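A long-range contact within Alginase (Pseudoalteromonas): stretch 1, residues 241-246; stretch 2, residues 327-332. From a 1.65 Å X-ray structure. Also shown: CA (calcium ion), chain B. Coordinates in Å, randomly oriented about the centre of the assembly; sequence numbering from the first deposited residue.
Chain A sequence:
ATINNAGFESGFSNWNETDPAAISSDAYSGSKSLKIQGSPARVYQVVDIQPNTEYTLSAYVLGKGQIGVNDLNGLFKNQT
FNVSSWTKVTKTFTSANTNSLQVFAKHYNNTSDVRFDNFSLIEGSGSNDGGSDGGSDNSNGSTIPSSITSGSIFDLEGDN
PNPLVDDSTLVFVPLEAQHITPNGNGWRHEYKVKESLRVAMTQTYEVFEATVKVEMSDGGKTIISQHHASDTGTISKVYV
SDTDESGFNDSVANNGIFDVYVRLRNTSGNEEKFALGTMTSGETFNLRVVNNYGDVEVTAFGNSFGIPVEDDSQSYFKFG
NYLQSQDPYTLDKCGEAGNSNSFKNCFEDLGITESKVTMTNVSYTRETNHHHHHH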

ATOM      1  N   SER A 241      -5.617   3.385   7.732  1.00 20.81           N
ATOM      2  CA  SER A 241      -5.382   4.763   8.163  1.00 22.41           C
ATOM      3  C   SER A 241      -6.192   5.150   9.395  1.00 23.50           C
ATOM      4  O   SER A 241      -7.401   4.942   9.438  1.00 21.76           O
ATOM      5  N   ASP A 242      -5.527   5.755  10.379  1.00 20.44           N
ATOM      6  CA  ASP A 242      -6.189   6.128  11.628  1.00 23.01           C
ATOM      7  C   ASP A 242      -6.132   7.642  11.811  1.00 22.61           C
ATOM      8  O   ASP A 242      -5.622   8.128  12.814  1.00 24.67           O
ATOM      9  N   THR A 243      -6.641   8.378  10.831  1.00 23.91           N
ATOM     10  CA  THR A 243      -6.557   9.841  10.840  1.00 26.19           C
ATOM     11  C   THR A 243      -7.916  10.518  10.916  1.00 26.34           C
ATOM     12  O   THR A 243      -8.959   9.861  10.921  1.00 27.36           O
ATOM     13  N   ASP A 244      -7.885  11.848  10.941  1.00 24.42           N
ATOM     14  CA  ASP A 244      -9.099  12.657  10.983  1.00 28.60           C
ATOM     15  C   ASP A 244      -9.554  13.062   9.587  1.00 29.31           C
ATOM     16  O   ASP A 244     -10.427  13.921   9.444  1.00 28.15           O
ATOM     17  N   GLU A 245      -8.964  12.470   8.547  1.00 26.95           N
ATOM     18  CA  GLU A 245      -9.395  12.813   7.198  1.00 27.77           C
ATOM     19  C   GLU A 245     -10.853  12.430   7.062  1.00 24.16           C
ATOM     20  O   GLU A 245     -11.231  11.298   7.367  1.00 25.16           O
ATOM     21  N   SER A 246     -11.679  13.370   6.616  1.00 27.99           N
ATOM     22  CA  SER A 246     -13.112  13.112   6.518  1.00 28.45           C
ATOM     23  C   SER A 246     -13.469  12.267   5.293  1.00 26.90           C
ATOM     24  O   SER A 246     -12.693  12.171   4.343  1.00 26.71           O
ATOM     25  N   ASP A 327       0.948  13.508  10.658  1.00 25.48           N
ATOM     26  CA  ASP A 327       0.191  13.685  11.889  1.00 27.06           C
ATOM     27  C   ASP A 327      -1.251  13.269  11.598  1.00 25.21           C
ATOM     28  O   ASP A 327      -1.828  13.733  10.626  1.00 26.86           O
ATOM     29  N   PRO A 328      -1.827  12.386  12.428  1.00 28.12           N
ATOM     30  CA  PRO A 328      -3.190  11.912  12.140  1.00 26.26           C
ATOM     31  C   PRO A 328      -4.273  12.951  12.444  1.00 29.48           C
ATOM     32  O   PRO A 328      -5.363  12.867  11.877  1.00 30.60           O
ATOM     33  N   TYR A 329      -3.968  13.923  13.306  1.00 29.47           N
ATOM     34  CA  TYR A 329      -4.910  14.987  13.645  1.00 30.50           C
ATOM     35  C   TYR A 329      -4.945  16.103  12.612  1.00 31.31           C
ATOM     36  O   TYR A 329      -6.018  16.543  12.203  1.00 35.22           O
ATOM     37  N   THR A 330      -3.769  16.562  12.200  1.00 28.14           N
ATOM     38  CA  THR A 330      -3.651  17.736  11.339  1.00 29.70           C
ATOM     39  C   THR A 330      -3.389  17.373   9.881  1.00 27.32           C
ATOM     40  O   THR A 330      -3.488  18.219   8.993  1.00 29.04           O
ATOM     41  N   LEU A 331      -2.986  16.142   9.647  1.00 29.50           N
ATOM     42  CA  LEU A 331      -2.612  15.696   8.319  1.00 27.99           C
ATOM     43  C   LEU A 331      -1.377  16.360   7.778  1.00 28.62           C
ATOM     44  O   LEU A 331      -1.098  16.248   6.620  1.00 32.19           O
ATOM     45  N   ASP A 332      -0.653  17.070   8.622  1.00 32.07           N
ATOM     46  CA  ASP A 332       0.605  17.629   8.193  1.00 34.66           C
ATOM     47  C   ASP A 332       1.647  16.545   8.042  1.00 30.51           C
ATOM     48  O   ASP A 332       1.714  15.641   8.812  1.00 31.65           O
TER

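Stretch 2 begins with Asp327, whose CA-to-CB bond points away from stretch 1 and whose side chain works on its own loop. With chi1 in the t rotamer, Asp327 OD1 accepts from Tyr329 N at 2.9 Å and from Thr330 N at 3.3 Å. The backbone closes the turn as well, with Leu331 N donating to Asp327 O at 2.8 Å.

Pro328, buried, with a C-gamma endo ring, presents its carbonyl to stretch 1. Pro328 O accepts from Asp244 N at 2.9 Å, the one direct hydrogen bond between the stretches, and Thr243 CA lies 3.4 Å from the same Pro328 O. The CA-to-CB bond of Pro328 points sideways to stretch 1, and Pro328 CB lies 3.4 Å from Asp242 O and 4.2 Å from Thr243 CG2. Asp242 itself contributes backbone here; its side chain, a t rotamer, is directed to the calcium ion, whose CA atom Asp242 OD1 binds at 2.4 Å. Water 1, its O 2.5 Å from the calcium CA atom, also donates to Thr243 O at 2.9 Å, so the metal site is coupled to the backbone of the residue packed on Pro328.

The CA-to-CB bond of Tyr329 points away, chi1 is in the m rotamer, and the residue meets stretch 1 through its backbone. Asp244 CB, pointing toward stretch 2, comes within 3.9 Å of Tyr329 O. The chi1 of Asp244, -112°, falls between wells; its carboxylate is joined to the same carbonyl by water 2, whose O donates to Asp244 OD2 at 2.5 Å and, weakly, to Tyr329 O at 3.3 Å.

The CA-to-CB bond of Thr330 also points away, and the residue makes no contact across the stretches. In the p rotamer, Thr330 OG1 accepts from Asp332 N at 3.2 Å, a further brace within the loop.

Leu331 has a positive phi of 66° and its CA-to-CB bond points sideways, but its m,t side chain brings the methyl groups nearer to stretch 1. Leu331 CD2 packs 3.9 Å from Thr243 CB, and Glu245 CB is near both methyls, 4.2 Å from Leu331 CD1 and 4.4 Å from Leu331 CD2. The CA-to-CB bonds of Thr243 and Glu245 both point sideways, and the two residues are tied together within their own stretch: Thr243, a p rotamer, accepts through Thr243 OG1 from Glu245 N at 3.0 Å. The leucine thus packs on the beta carbons of Thr243 and Glu245, whereas Glu245 extends (chi1 and chi2 both t) and its OE1 is hydrogen-bonded elsewhere in the structure.

Asp332 is out of reach of stretch 1; Asp332 O accepts from Asp327 N at 2.9 Å, linking the two ends of the loop.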

ATOM      1  CB  SER A 241      -5.726   5.705   6.998  1.00 21.68           C
ATOM      2  OG  SER A 241      -5.658   7.066   7.367  1.00 23.77           O
ATOM      3  CB  ASP A 242      -5.547   5.396  12.820  1.00 23.18           C
ATOM      4  CG  ASP A 242      -6.313   5.591  14.131  1.00 24.13           C
ATOM      5  OD1 ASP A 242      -7.457   6.072  14.077  1.00 25.74           O
ATOM      6  OD2 ASP A 242      -5.779   5.262  15.215  1.00 25.79           O
ATOM      7  CB  THR A 243      -5.885  10.393   9.570  1.00 21.39           C
ATOM      8  OG1 THR A 243      -6.811  10.312   8.479  1.00 24.20           O
ATOM      9  CG2 THR A 243      -4.606   9.620   9.244  1.00 23.33           C
ATOM     10  CB  ASP A 244      -8.860  13.926  11.815  1.00 32.54           C
ATOM     11  CG  ASP A 244      -9.648  13.943  13.114  1.00 37.83           C
ATOM     12  OD1 ASP A 244     -10.345  12.956  13.414  1.00 35.10           O
ATOM     13  OD2 ASP A 244      -9.552  14.955  13.849  1.00 39.52           O
ATOM     14  CB  GLU A 245      -8.573  12.105   6.121  1.00 24.28           C
ATOM     15  CG  GLU A 245      -9.132  12.352   4.719  1.00 23.49           C
ATOM     16  CD  GLU A 245      -8.276  11.776   3.604  1.00 23.11           C
ATOM     17  OE1 GLU A 245      -8.799  11.673   2.474  1.00 24.25           O
ATOM     18  OE2 GLU A 245      -7.090  11.444   3.852  1.00 23.49           O
ATOM     19  CB  SER A 246     -13.901  14.428   6.495  1.00 34.15           C
ATOM     20  OG  SER A 246     -13.565  15.219   5.364  1.00 39.65           O
ATOM     21  CB  ASP A 327       0.224  15.153  12.304  1.00 30.57           C
ATOM     22  CG  ASP A 327      -0.270  15.371  13.720  1.00 35.39           C
ATOM     23  OD1 ASP A 327      -1.466  15.109  13.988  1.00 31.39           O
ATOM     24  OD2 ASP A 327       0.549  15.805  14.570  1.00 39.54           O
ATOM     25  CB  PRO A 328      -3.338  10.697  13.062  1.00 27.65           C
ATOM     26  CG  PRO A 328      -2.414  10.998  14.208  1.00 30.25           C
ATOM     27  CD  PRO A 328      -1.233  11.688  13.576  1.00 27.60           C
ATOM     28  CB  TYR A 329      -4.576  15.596  15.015  1.00 29.07           C
ATOM     29  CG  TYR A 329      -4.807  14.643  16.159  1.00 28.41           C
ATOM     30  CD1 TYR A 329      -6.079  14.456  16.674  1.00 31.90           C
ATOM     31  CD2 TYR A 329      -3.760  13.923  16.716  1.00 28.77           C
ATOM     32  CE1 TYR A 329      -6.303  13.579  17.718  1.00 31.56           C
ATOM     33  CE2 TYR A 329      -3.978  13.041  17.764  1.00 29.24           C
ATOM     34  CZ  TYR A 329      -5.254  12.877  18.258  1.00 27.88           C
ATOM     35  OH  TYR A 329      -5.495  12.003  19.296  1.00 33.23           O
ATOM     36  CB  THR A 330      -2.502  18.644  11.800  1.00 34.04           C
ATOM     37  OG1 THR A 330      -1.257  17.965  11.614  1.00 29.38           O
ATOM     38  CG2 THR A 330      -2.666  19.009  13.269  1.00 33.96           C
ATOM     39  CB  LEU A 331      -3.752  15.930   7.335  1.00 29.31           C
ATOM     40  CG  LEU A 331      -5.061  15.246   7.674  1.00 27.51           C
ATOM     41  CD1 LEU A 331      -6.105  15.498   6.604  1.00 37.00           C
ATOM     42  CD2 LEU A 331      -4.874  13.774   7.891  1.00 29.78           C
ATOM     43  CB  ASP A 332       1.103  18.655   9.172  1.00 38.09           C
ATOM     44  CG  ASP A 332       0.561  20.010   8.902  1.00 42.25           C
ATOM     45  OD1 ASP A 332      -0.070  20.264   7.847  1.00 51.46           O
ATOM     46  OD2 ASP A 332       0.767  20.836   9.767  1.00 45.97           O
TER
HETATM   47 CA    CA B 501      -9.754   6.110  13.493  1.00 24.73          CA
HETATM   48  O   HOH W   1      -9.624   7.103  11.197  1.00 24.10           O
HETATM   49  O   HOH W   2      -9.067  17.336  13.338  1.00 48.85           O